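Local coordinates for protein Phenylalanine/tyrosine ammonia-lyase (Rhodosporidium toruloides, PDB 1Y2M) that catalyses the non-oxidative deamination of L-phenylalanine and L-tyrosine to trans-cinnamate and p-coumarate, working as a homotetramer of the PAL/histidase family, at residues B[190-204]-B[220-234]. Numbering follows the deposited sequence.
Sequences ALTNFLNHGITPIVP and YIAAAISGHPDSKVH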
loop_
_atom_site.group_PDB
_atom_site.type_symbol
_atom_site.label_atom_id
_atom_site.label_comp_id
_atom_site.label_asym_id
_atom_site.label_seq_id
_atom_site.Cartn_x
_atom_site.Cartn_y
_atom_site.Cartn_z
ATOM N N ALA B 190 18.285 -35.014 -17.559
ATOM C CA ALA B 190 19.402 -34.115 -17.178
ATOM C C ALA B 190 19.042 -33.356 -15.909
ATOM O O ALA B 190 19.845 -33.209 -14.994
ATOM C CB ALA B 190 19.692 -33.159 -18.270
ATOM N N LEU B 191 17.798 -32.923 -15.839
ATOM C CA LEU B 191 17.267 -32.260 -14.643
ATOM C C LEU B 191 17.165 -33.187 -13.441
ATOM O O LEU B 191 17.552 -32.831 -12.302
ATOM C CB LEU B 191 15.897 -31.614 -14.946
ATOM C CG LEU B 191 15.977 -30.467 -15.955
ATOM C CD1 LEU B 191 14.568 -30.143 -16.481
ATOM C CD2 LEU B 191 16.646 -29.256 -15.310
ATOM N N THR B 192 16.623 -34.383 -13.671
ATOM C CA THR B 192 16.513 -35.303 -12.534
ATOM C C THR B 192 17.908 -35.761 -12.048
ATOM O O THR B 192 18.117 -35.929 -10.849
ATOM C CB THR B 192 15.524 -36.491 -12.808
ATOM O OG1 THR B 192 16.033 -37.297 -13.883
ATOM C CG2 THR B 192 14.127 -35.973 -13.155
ATOM N N ASN B 193 18.861 -35.854 -12.957
ATOM C CA ASN B 193 20.251 -36.154 -12.540
ATOM C C ASN B 193 20.856 -35.005 -11.739
ATOM O O ASN B 193 21.517 -35.256 -10.723
ATOM C CB ASN B 193 21.122 -36.502 -13.719
ATOM C CG ASN B 193 20.914 -37.900 -14.228
ATOM O OD1 ASN B 193 20.503 -38.802 -13.482
ATOM N ND2 ASN B 193 21.209 -38.102 -15.488
ATOM N N PHE B 194 20.584 -33.754 -12.107
ATOM C CA PHE B 194 20.985 -32.634 -11.255
ATOM C C PHE B 194 20.376 -32.758 -9.881
ATOM O O PHE B 194 21.059 -32.611 -8.854
ATOM C CB PHE B 194 20.616 -31.288 -11.859
ATOM C CG PHE B 194 21.658 -30.726 -12.786
ATOM C CD1 PHE B 194 22.451 -31.538 -13.566
ATOM C CD2 PHE B 194 21.812 -29.369 -12.880
ATOM C CE1 PHE B 194 23.399 -30.960 -14.413
ATOM C CE2 PHE B 194 22.726 -28.805 -13.706
ATOM C CZ PHE B 194 23.524 -29.591 -14.465
ATOM N N LEU B 195 19.072 -33.020 -9.817
ATOM C CA LEU B 195 18.443 -33.192 -8.517
ATOM C C LEU B 195 19.110 -34.303 -7.691
ATOM O O LEU B 195 19.386 -34.124 -6.522
ATOM C CB LEU B 195 16.921 -33.487 -8.655
ATOM C CG LEU B 195 16.078 -32.249 -9.077
ATOM C CD1 LEU B 195 14.742 -32.680 -9.658
ATOM C CD2 LEU B 195 15.866 -31.310 -7.914
ATOM N N ASN B 196 19.310 -35.447 -8.308
ATOM C CA ASN B 196 19.687 -36.650 -7.574
ATOM C C ASN B 196 21.142 -36.634 -7.186
ATOM O O ASN B 196 21.529 -37.356 -6.291
ATOM C CB ASN B 196 19.314 -37.896 -8.349
ATOM C CG ASN B 196 17.813 -38.011 -8.547
ATOM O OD1 ASN B 196 17.043 -37.486 -7.747
ATOM N ND2 ASN B 196 17.395 -38.704 -9.601
ATOM N N HIS B 197 21.925 -35.816 -7.874
ATOM C CA HIS B 197 23.343 -35.612 -7.532
ATOM C C HIS B 197 23.577 -34.288 -6.777
ATOM O O HIS B 197 24.717 -33.948 -6.489
ATOM C CB HIS B 197 24.202 -35.646 -8.794
ATOM C CG HIS B 197 24.259 -36.994 -9.445
ATOM N ND1 HIS B 197 24.836 -38.080 -8.831
ATOM C CD2 HIS B 197 23.766 -37.445 -10.622
ATOM C CE1 HIS B 197 24.725 -39.138 -9.622
ATOM N NE2 HIS B 197 24.075 -38.781 -10.713
ATOM N N GLY B 198 22.518 -33.566 -6.410
ATOM C CA GLY B 198 22.652 -32.369 -5.622
ATOM C C GLY B 198 23.409 -31.257 -6.316
ATOM O O GLY B 198 24.169 -30.487 -5.662
ATOM N N ILE B 199 23.192 -31.142 -7.620
ATOM C CA ILE B 199 23.753 -30.020 -8.422
ATOM C C ILE B 199 22.633 -28.999 -8.573
ATOM O O ILE B 199 21.591 -29.330 -9.114
ATOM C CB ILE B 199 24.191 -30.495 -9.797
ATOM C CG1 ILE B 199 25.265 -31.578 -9.680
ATOM C CG2 ILE B 199 24.705 -29.283 -10.580
ATOM C CD1 ILE B 199 25.554 -32.251 -10.981
ATOM N N THR B 200 22.815 -27.788 -8.055
ATOM C CA THR B 200 21.756 -26.786 -8.032
ATOM C C THR B 200 22.287 -25.512 -8.684
ATOM O O THR B 200 23.275 -24.917 -8.221
ATOM C CB THR B 200 21.267 -26.438 -6.605
ATOM O OG1 THR B 200 20.955 -27.611 -5.852
ATOM C CG2 THR B 200 20.011 -25.599 -6.682
ATOM N N PRO B 201 21.689 -25.161 -9.838
ATOM C CA PRO B 201 22.100 -23.965 -10.525
ATOM C C PRO B 201 22.044 -22.723 -9.660
ATOM O O PRO B 201 21.127 -22.560 -8.869
ATOM C CB PRO B 201 21.125 -23.880 -11.685
ATOM C CG PRO B 201 20.777 -25.296 -12.001
ATOM C CD PRO B 201 20.704 -25.937 -10.622
ATOM N N ILE B 202 23.012 -21.852 -9.861
ATOM C CA ILE B 202 23.034 -20.564 -9.210
ATOM C C ILE B 202 22.240 -19.626 -10.125
ATOM O O ILE B 202 22.600 -19.434 -11.304
ATOM C CB ILE B 202 24.488 -20.064 -9.025
ATOM C CG1 ILE B 202 25.225 -20.958 -8.064
ATOM C CG2 ILE B 202 24.524 -18.614 -8.572
ATOM C CD1 ILE B 202 24.643 -21.049 -6.689
ATOM N N VAL B 203 21.146 -19.077 -9.610
ATOM C CA VAL B 203 20.220 -18.336 -10.437
ATOM C C VAL B 203 19.984 -16.985 -9.769
ATOM O O VAL B 203 19.837 -16.919 -8.568
ATOM C CB VAL B 203 18.873 -19.127 -10.492
ATOM C CG1 VAL B 203 17.800 -18.407 -11.322
ATOM C CG2 VAL B 203 19.065 -20.560 -10.979
ATOM N N PRO B 204 19.966 -15.907 -10.548
ATOM C CA PRO B 204 19.671 -14.599 -9.941
ATOM C C PRO B 204 18.316 -14.571 -9.225
ATOM O O PRO B 204 17.351 -15.153 -9.681
ATOM C CB PRO B 204 19.630 -13.652 -11.167
ATOM C CG PRO B 204 20.494 -14.343 -12.187
ATOM C CD PRO B 204 20.201 -15.816 -12.000
ATOM N N TYR B 220 18.536 -19.871 -16.704
ATOM C CA TYR B 220 19.732 -20.276 -15.966
ATOM C C TYR B 220 19.743 -21.783 -15.743
ATOM O O TYR B 220 20.797 -22.413 -15.867
ATOM C CB TYR B 220 19.920 -19.505 -14.659
ATOM C CG TYR B 220 20.449 -18.109 -14.874
ATOM C CD1 TYR B 220 21.781 -17.839 -14.721
ATOM C CD2 TYR B 220 19.616 -17.075 -15.246
ATOM C CE1 TYR B 220 22.275 -16.595 -14.983
ATOM C CE2 TYR B 220 20.105 -15.793 -15.479
ATOM C CZ TYR B 220 21.435 -15.570 -15.339
ATOM O OH TYR B 220 21.937 -14.303 -15.611
ATOM N N ILE B 221 18.579 -22.366 -15.440
ATOM C CA ILE B 221 18.518 -23.820 -15.292
ATOM C C ILE B 221 18.852 -24.537 -16.600
ATOM O O ILE B 221 19.684 -25.460 -16.626
ATOM C CB ILE B 221 17.156 -24.233 -14.737
ATOM C CG1 ILE B 221 17.072 -23.796 -13.293
ATOM C CG2 ILE B 221 16.909 -25.709 -14.855
ATOM C CD1 ILE B 221 15.643 -23.742 -12.698
ATOM N N ALA B 222 18.292 -24.072 -17.696
ATOM C CA ALA B 222 18.553 -24.648 -18.989
ATOM C C ALA B 222 20.010 -24.513 -19.420
ATOM O O ALA B 222 20.611 -25.427 -19.969
ATOM C CB ALA B 222 17.664 -23.991 -20.019
ATOM N N ALA B 223 20.591 -23.349 -19.152
ATOM C CA ALA B 223 22.004 -23.125 -19.445
ATOM C C ALA B 223 22.935 -24.086 -18.666
ATOM O O ALA B 223 23.943 -24.530 -19.177
ATOM C CB ALA B 223 22.361 -21.684 -19.168
ATOM N N ALA B 224 22.573 -24.360 -17.412
ATOM C CA ALA B 224 23.336 -25.244 -16.579
ATOM C C ALA B 224 23.328 -26.676 -17.145
ATOM O O ALA B 224 24.419 -27.247 -17.339
ATOM C CB ALA B 224 22.870 -25.203 -15.159
ATOM N N ILE B 225 22.162 -27.263 -17.403
ATOM C CA ILE B 225 22.140 -28.622 -17.933
ATOM C C ILE B 225 22.775 -28.740 -19.325
ATOM O O ILE B 225 23.185 -29.826 -19.750
ATOM C CB ILE B 225 20.718 -29.265 -17.918
ATOM C CG1 ILE B 225 19.714 -28.479 -18.775
ATOM C CG2 ILE B 225 20.247 -29.391 -16.517
ATOM C CD1 ILE B 225 18.437 -29.265 -19.063
ATOM N N SER B 226 22.799 -27.629 -20.060
ATOM C CA SER B 226 23.402 -27.618 -21.374
ATOM C C SER B 226 24.892 -27.196 -21.350
ATOM O O SER B 226 25.551 -27.150 -22.391
ATOM C CB SER B 226 22.546 -26.760 -22.322
ATOM O OG SER B 226 22.588 -25.447 -21.938
ATOM N N GLY B 227 25.435 -26.920 -20.172
ATOM C CA GLY B 227 26.861 -26.665 -20.052
ATOM C C GLY B 227 27.315 -25.341 -20.665
ATOM O O GLY B 227 28.431 -25.259 -21.179
ATOM N N HIS B 228 26.453 -24.318 -20.609
ATOM C CA HIS B 228 26.858 -22.959 -21.029
ATOM C C HIS B 228 28.188 -22.634 -20.348
ATOM O O HIS B 228 28.364 -22.920 -19.182
ATOM C CB HIS B 228 25.825 -21.930 -20.600
ATOM C CG HIS B 228 26.022 -20.578 -21.210
ATOM N ND1 HIS B 228 27.027 -19.718 -20.819
ATOM C CD2 HIS B 228 25.286 -19.908 -22.130
ATOM C CE1 HIS B 228 26.920 -18.589 -21.501
ATOM N NE2 HIS B 228 25.879 -18.675 -22.304
ATOM N N PRO B 229 29.142 -22.051 -21.082
ATOM C CA PRO B 229 30.453 -21.751 -20.473
ATOM C C PRO B 229 30.500 -20.821 -19.267
ATOM O O PRO B 229 31.498 -20.813 -18.527
ATOM C CB PRO B 229 31.231 -21.079 -21.601
ATOM C CG PRO B 229 30.493 -21.361 -22.845
ATOM C CD PRO B 229 29.075 -21.677 -22.502
ATOM N N ASP B 230 29.454 -20.030 -19.082
ATOM C CA ASP B 230 29.368 -19.047 -17.986
ATOM C C ASP B 230 28.298 -19.427 -16.994
ATOM O O ASP B 230 27.888 -18.606 -16.190
ATOM C CB ASP B 230 29.071 -17.642 -18.568
ATOM C CG ASP B 230 29.323 -16.533 -17.587
ATOM O OD1 ASP B 230 30.144 -16.709 -16.663
ATOM O OD2 ASP B 230 28.692 -15.466 -17.724
ATOM N N SER B 231 27.841 -20.668 -17.023
ATOM C CA SER B 231 26.866 -21.157 -16.055
ATOM C C SER B 231 27.548 -21.733 -14.801
ATOM O O SER B 231 28.489 -22.524 -14.905
ATOM C CB SER B 231 25.953 -22.196 -16.725
ATOM O OG SER B 231 25.305 -22.984 -15.760
ATOM N N LYS B 232 27.072 -21.302 -13.626
ATOM C CA LYS B 232 27.607 -21.755 -12.328
ATOM C C LYS B 232 26.580 -22.599 -11.591
ATOM O O LYS B 232 25.379 -22.346 -11.667
ATOM C CB LYS B 232 28.050 -20.562 -11.460
ATOM C CG LYS B 232 28.514 -19.306 -12.233
ATOM C CD LYS B 232 29.951 -19.268 -12.613
ATOM C CE LYS B 232 30.286 -17.855 -13.192
ATOM N NZ LYS B 232 31.788 -17.549 -13.234
ATOM N N VAL B 233 27.062 -23.592 -10.841
ATOM C CA VAL B 233 26.192 -24.465 -10.068
ATOM C C VAL B 233 26.792 -24.706 -8.707
ATOM O O VAL B 233 27.989 -24.575 -8.522
ATOM C CB VAL B 233 25.956 -25.826 -10.805
ATOM C CG1 VAL B 233 25.344 -25.575 -12.181
ATOM C CG2 VAL B 233 27.286 -26.602 -10.896
ATOM N N HIS B 234 25.935 -25.026 -7.744
ATOM C CA HIS B 234 26.325 -25.318 -6.377
ATOM C C HIS B 234 26.292 -26.858 -6.213
ATOM O O HIS B 234 25.358 -27.515 -6.670
ATOM C CB HIS B 234 25.353 -24.657 -5.429
ATOM C CG HIS B 234 25.520 -25.058 -4.002
ATOM N ND1 HIS B 234 25.070 -26.263 -3.512
ATOM C CD2 HIS B 234 25.986 -24.365 -2.947
ATOM C CE1 HIS B 234 25.326 -26.325 -2.212
ATOM N NE2 HIS B 234 25.866 -25.172 -1.840
HETATM O O HOH W 1 23.336 -28.212 -4.342
HETATM O O HOH W 2 24.951 -19.197 -13.229
#
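Thr200 and His234 form an antiparallel hydrogen-bonded pair, the first of two bridges that make 200-201 an outer strand of a small three-stranded antiparallel sheet. Thr200 N donates to His234 O and His234 N to Thr200 O, the latter at 2.7 Å; Ile202 N adds a nearly straight third bond, to Lys232 O. Each strand follows a helix ended by a Schellman motif, at Gly198 and Gly227, and the axes of helix segments 190-197 and 220-225 run almost perpendicular (88°), 10.6 Å apart at closest approach. These two helix-strand units, paired through their strands, lie within the aromatic amino acid lyase family region, away from the cinnamate-binding residues and the imidazolinone cross-link.

Between helices and sheet, Phe194 is clamped on both ring faces: Ile225 CG2 sits 3.8 Å from the centroid of the Phe194 ring, a CH-pi contact over its centre, and Ile199 CG2 lies over the opposite face, toward the rim. Ile225 can do this because its CG1 takes the position between backbone N and carbonyl carbon (chi1 61°), which turns CG2 to the ring and also to Leu191 CD2. Leu191 CD2 further meets Ile221 CG2 at 3.6 Å, the two side chains crossing at about a right angle. Ala224 CB fills the angle between Phe194 CE2 and Pro201 CG, and Val233, packed against Ala246 and Ala249 of helix 246-252, extends this core.

At the far end Pro204 CD stands 3.4 Å from the centroid of the Tyr220 ring, 6° off its normal, while Tyr220 OH bonds Gly141 N. A serine at Tyr220 would probably leave Pro204 without its aromatic platform and Gly141 N without its acceptor. Beside the ring, in its plane, a water donates to Ile202 O and accepts from Lys232 N, 3.0 Å from each.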